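PDB 6SYN: peptidoglycan D,D-transpeptidase FtsI, which probably cross-links the peptide stems of peptidoglycan as a class B penicillin-binding protein, a D,D-transpeptidase that is a target of beta-lactam antibiotics. Local coordinates for residues A[196-208]-A[216-228]. Residues are numbered along the deposited sequence; the frame is centred on the assembly and turned at random.
Sequences AVAFNKAESGTAV and EVLAMANSPSYNP
The first beta hairpin of the penicillin-binding transpeptidase fold forms this contact, with the end of the preceding helix packed on one face. Strands 204-208 and 217-223 run antiparallel, their axes 4.6 Å apart at the closest. Gly-205 pairs with Ser-223 and Ala-207 with Ala-221, each through two backbone hydrogen bonds. Gly-205 N to Ser-223 O measures 2.7 Å. Ser-223 N to Gly-205 O measures 3.1 Å.

Thr-206 and Asn-222 form a non-hydrogen-bonded pair, CA to CA 4.4 Å. Their side chains lie side by side and point the same way. Asn-222 CG sits beside its own backbone N (chi1 -48°), and OD1 comes to 3.3 Å from Thr-206 CB. The amide has its main polar partner outside the hairpin: ND2 donates to Asn-241 OD1. On the same face, Val-208 CG2 lies 4.4 Å from Met-220 CG, a loose apolar contact.

The other face carries Ala-207, Ala-221 and Ser-223. Val-197, in the last turn of helix 183-199, lies over Ser-223, with CG1 3.3 Å from OG. The serine OG is anti to its backbone N (chi1 -178°) and has a weak hydrogen bond from Asn-194 ND2 of the same helix. Gly-205 has no side chain to compete with Val-197 CG2. A Schellman motif with Lys-201 at positive phi ends the helix and turns the chain toward the strand. Just past the end of strand 217-223, at the open end of the hairpin, a cis peptide precedes Pro-224, whose CD rests 3.6 Å from Glu-203 O.

Strand 217-223 is one of the two edge strands of the five-stranded antiparallel sheet. Strand 204-211 pairs on its other side with strand 471-478, helix 183-199 covers the alanine face, and helix 121-124 touches Met-220 and Asn-222.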
loop_
_atom_site.group_PDB
_atom_site.type_symbol
_atom_site.label_atom_id
_atom_site.label_comp_id
_atom_site.label_asym_id
_atom_site.label_seq_id
_atom_site.Cartn_x
_atom_site.Cartn_y
_atom_site.Cartn_z
ATOM N N ALA A 196 6.873 -8.853 8.394
ATOM C CA ALA A 196 5.948 -8.508 9.502
ATOM C C ALA A 196 4.563 -9.127 9.272
ATOM O O ALA A 196 3.935 -9.548 10.267
ATOM C CB ALA A 196 5.853 -7.016 9.656
ATOM N N VAL A 197 4.092 -9.183 8.024
ATOM C CA VAL A 197 2.760 -9.767 7.689
ATOM C C VAL A 197 2.808 -11.286 7.917
ATOM O O VAL A 197 1.780 -11.841 8.316
ATOM C CB VAL A 197 2.296 -9.379 6.267
ATOM C CG1 VAL A 197 1.403 -10.434 5.620
ATOM C CG2 VAL A 197 1.587 -8.032 6.282
ATOM N N ALA A 198 3.959 -11.925 7.698
ATOM C CA ALA A 198 4.163 -13.377 7.914
ATOM C C ALA A 198 4.261 -13.680 9.416
ATOM O O ALA A 198 3.623 -14.656 9.865
ATOM C CB ALA A 198 5.392 -13.845 7.171
ATOM N N PHE A 199 5.019 -12.865 10.160
ATOM C CA PHE A 199 5.305 -13.022 11.614
ATOM C C PHE A 199 3.999 -12.927 12.414
ATOM O O PHE A 199 3.846 -13.664 13.407
ATOM C CB PHE A 199 6.308 -11.952 12.057
ATOM C CG PHE A 199 6.975 -12.175 13.391
ATOM C CD1 PHE A 199 7.851 -13.233 13.582
ATOM C CD2 PHE A 199 6.771 -11.293 14.442
ATOM C CE1 PHE A 199 8.488 -13.420 14.802
ATOM C CE2 PHE A 199 7.401 -11.486 15.662
ATOM C CZ PHE A 199 8.257 -12.548 15.842
ATOM N N ASN A 200 3.088 -12.055 11.971
ATOM C CA ASN A 200 1.809 -11.718 12.653
ATOM C C ASN A 200 0.643 -12.503 12.044
ATOM O O ASN A 200 -0.512 -12.240 12.452
ATOM C CB ASN A 200 1.538 -10.214 12.585
ATOM C CG ASN A 200 2.470 -9.422 13.472
ATOM O OD1 ASN A 200 2.308 -9.417 14.690
ATOM N ND2 ASN A 200 3.444 -8.755 12.871
ATOM N N LYS A 201 0.929 -13.426 11.116
ATOM C CA LYS A 201 -0.075 -14.314 10.468
ATOM C C LYS A 201 -1.279 -13.461 10.063
ATOM O O LYS A 201 -2.422 -13.834 10.381
ATOM C CB LYS A 201 -0.434 -15.464 11.410
ATOM C CG LYS A 201 0.765 -16.257 11.914
ATOM C CD LYS A 201 0.417 -17.603 12.515
ATOM C CE LYS A 201 -0.677 -17.537 13.559
ATOM N NZ LYS A 201 -0.642 -18.716 14.455
ATOM N N ALA A 202 -0.995 -12.338 9.405
ATOM C CA ALA A 202 -1.969 -11.319 8.964
ATOM C C ALA A 202 -2.592 -11.753 7.635
ATOM O O ALA A 202 -1.926 -12.472 6.873
ATOM C CB ALA A 202 -1.283 -9.979 8.846
ATOM N N GLU A 203 -3.835 -11.340 7.389
ATOM C CA GLU A 203 -4.541 -11.535 6.096
ATOM C C GLU A 203 -3.745 -10.825 4.997
ATOM O O GLU A 203 -3.552 -11.420 3.923
ATOM C CB GLU A 203 -5.969 -10.992 6.173
ATOM C CG GLU A 203 -6.819 -11.369 4.975
ATOM C CD GLU A 203 -8.217 -10.774 4.986
ATOM O OE1 GLU A 203 -8.790 -10.628 6.083
ATOM O OE2 GLU A 203 -8.725 -10.446 3.896
ATOM N N SER A 204 -3.304 -9.597 5.274
ATOM C CA SER A 204 -2.510 -8.769 4.340
ATOM C C SER A 204 -1.858 -7.614 5.102
ATOM O O SER A 204 -2.112 -7.453 6.311
ATOM C CB SER A 204 -3.363 -8.276 3.184
ATOM O OG SER A 204 -3.948 -7.010 3.453
ATOM N N GLY A 205 -1.016 -6.869 4.399
ATOM C CA GLY A 205 -0.476 -5.575 4.843
ATOM C C GLY A 205 -0.263 -4.693 3.636
ATOM O O GLY A 205 -0.275 -5.229 2.512
ATOM N N THR A 206 -0.121 -3.390 3.845
ATOM C CA THR A 206 0.343 -2.451 2.800
ATOM C C THR A 206 1.105 -1.318 3.490
ATOM O O THR A 206 0.715 -0.919 4.611
ATOM C CB THR A 206 -0.795 -2.038 1.849
ATOM O OG1 THR A 206 -0.650 -0.658 1.507
ATOM C CG2 THR A 206 -2.181 -2.269 2.406
ATOM N N ALA A 207 2.202 -0.902 2.857
ATOM C CA ALA A 207 3.042 0.248 3.246
ATOM C C ALA A 207 3.085 1.216 2.066
ATOM O O ALA A 207 3.402 0.759 0.947
ATOM C CB ALA A 207 4.422 -0.220 3.629
ATOM N N VAL A 208 2.740 2.484 2.301
ATOM C CA VAL A 208 2.869 3.575 1.294
ATOM C C VAL A 208 3.837 4.623 1.850
ATOM O O VAL A 208 3.653 5.046 3.008
ATOM C CB VAL A 208 1.503 4.181 0.920
ATOM C CG1 VAL A 208 1.643 5.280 -0.124
ATOM C CG2 VAL A 208 0.536 3.116 0.435
ATOM N N GLU A 216 5.241 12.715 -4.891
ATOM C CA GLU A 216 5.680 11.489 -5.595
ATOM C C GLU A 216 5.504 10.286 -4.657
ATOM O O GLU A 216 5.783 10.432 -3.442
ATOM C CB GLU A 216 7.136 11.639 -6.025
ATOM C CG GLU A 216 7.336 12.601 -7.174
ATOM C CD GLU A 216 8.804 12.838 -7.467
ATOM O OE1 GLU A 216 9.486 13.432 -6.608
ATOM O OE2 GLU A 216 9.271 12.390 -8.526
ATOM N N VAL A 217 5.040 9.153 -5.198
ATOM C CA VAL A 217 4.985 7.846 -4.483
ATOM C C VAL A 217 6.346 7.175 -4.666
ATOM O O VAL A 217 6.623 6.720 -5.792
ATOM C CB VAL A 217 3.848 6.941 -4.991
ATOM C CG1 VAL A 217 3.830 5.616 -4.242
ATOM C CG2 VAL A 217 2.486 7.620 -4.917
ATOM N N LEU A 218 7.152 7.148 -3.600
ATOM C CA LEU A 218 8.531 6.599 -3.574
ATOM C C LEU A 218 8.487 5.083 -3.369
ATOM O O LEU A 218 9.409 4.396 -3.852
ATOM C CB LEU A 218 9.315 7.287 -2.451
ATOM C CG LEU A 218 9.579 8.775 -2.672
ATOM C CD1 LEU A 218 10.132 9.437 -1.421
ATOM C CD2 LEU A 218 10.514 8.989 -3.855
ATOM N N ALA A 219 7.476 4.583 -2.655
ATOM C CA ALA A 219 7.296 3.140 -2.382
ATOM C C ALA A 219 5.811 2.831 -2.181
ATOM O O ALA A 219 5.121 3.639 -1.541
ATOM C CB ALA A 219 8.119 2.746 -1.184
ATOM N N MET A 220 5.357 1.690 -2.709
ATOM C CA MET A 220 3.966 1.185 -2.581
ATOM C C MET A 220 3.989 -0.348 -2.667
ATOM O O MET A 220 4.044 -0.883 -3.796
ATOM C CB MET A 220 3.087 1.763 -3.694
ATOM C CG MET A 220 1.609 1.474 -3.526
ATOM S SD MET A 220 0.687 1.929 -5.012
ATOM C CE MET A 220 0.040 3.527 -4.527
ATOM N N ALA A 221 3.957 -1.025 -1.516
ATOM C CA ALA A 221 4.112 -2.492 -1.401
ATOM C C ALA A 221 2.903 -3.108 -0.694
ATOM O O ALA A 221 2.238 -2.412 0.095
ATOM C CB ALA A 221 5.391 -2.817 -0.677
ATOM N N ASN A 222 2.636 -4.378 -0.999
ATOM C CA ASN A 222 1.548 -5.196 -0.405
ATOM C C ASN A 222 2.095 -6.593 -0.116
ATOM O O ASN A 222 2.915 -7.096 -0.908
ATOM C CB ASN A 222 0.332 -5.306 -1.325
ATOM C CG ASN A 222 -0.104 -3.972 -1.893
ATOM O OD1 ASN A 222 -0.750 -3.182 -1.203
ATOM N ND2 ASN A 222 0.241 -3.716 -3.147
ATOM N N SER A 223 1.665 -7.179 0.994
ATOM C CA SER A 223 1.850 -8.614 1.314
ATOM C C SER A 223 0.479 -9.192 1.643
ATOM O O SER A 223 -0.237 -8.612 2.454
ATOM C CB SER A 223 2.824 -8.792 2.442
ATOM O OG SER A 223 3.028 -10.169 2.718
ATOM N N PRO A 224 0.061 -10.328 1.034
ATOM C CA PRO A 224 0.904 -11.109 0.121
ATOM C C PRO A 224 1.079 -10.525 -1.289
ATOM O O PRO A 224 0.242 -9.753 -1.730
ATOM C CB PRO A 224 0.132 -12.428 0.010
ATOM C CG PRO A 224 -1.310 -12.002 0.147
ATOM C CD PRO A 224 -1.271 -10.927 1.213
ATOM N N SER A 225 2.165 -10.912 -1.958
ATOM C CA SER A 225 2.456 -10.527 -3.359
ATOM C C SER A 225 2.325 -11.768 -4.242
ATOM O O SER A 225 1.606 -12.703 -3.833
ATOM C CB SER A 225 3.805 -9.878 -3.489
ATOM O OG SER A 225 3.871 -9.097 -4.677
ATOM N N TYR A 226 2.956 -11.743 -5.417
ATOM C CA TYR A 226 2.993 -12.853 -6.400
ATOM C C TYR A 226 4.263 -12.702 -7.226
ATOM O O TYR A 226 4.810 -11.585 -7.262
ATOM C CB TYR A 226 1.748 -12.857 -7.292
ATOM C CG TYR A 226 1.627 -11.740 -8.301
ATOM C CD1 TYR A 226 2.205 -11.835 -9.556
ATOM C CD2 TYR A 226 0.877 -10.611 -8.027
ATOM C CE1 TYR A 226 2.071 -10.826 -10.498
ATOM C CE2 TYR A 226 0.734 -9.591 -8.954
ATOM C CZ TYR A 226 1.329 -9.698 -10.196
ATOM O OH TYR A 226 1.178 -8.689 -11.102
ATOM N N ASN A 227 4.707 -13.784 -7.865
ATOM C CA ASN A 227 5.867 -13.751 -8.790
ATOM C C ASN A 227 5.358 -13.556 -10.218
ATOM O O ASN A 227 4.678 -14.421 -10.765
ATOM C CB ASN A 227 6.758 -14.982 -8.634
ATOM C CG ASN A 227 8.076 -14.841 -9.369
ATOM O OD1 ASN A 227 8.342 -13.827 -10.017
ATOM N ND2 ASN A 227 8.917 -15.857 -9.268
ATOM N N PRO A 228 5.681 -12.408 -10.860
ATOM C CA PRO A 228 5.178 -12.086 -12.196
ATOM C C PRO A 228 6.019 -12.691 -13.327
ATOM O O PRO A 228 5.644 -12.544 -14.466
ATOM C CB PRO A 228 5.287 -10.556 -12.228
ATOM C CG PRO A 228 6.511 -10.261 -11.387
ATOM C CD PRO A 228 6.551 -11.347 -10.331
#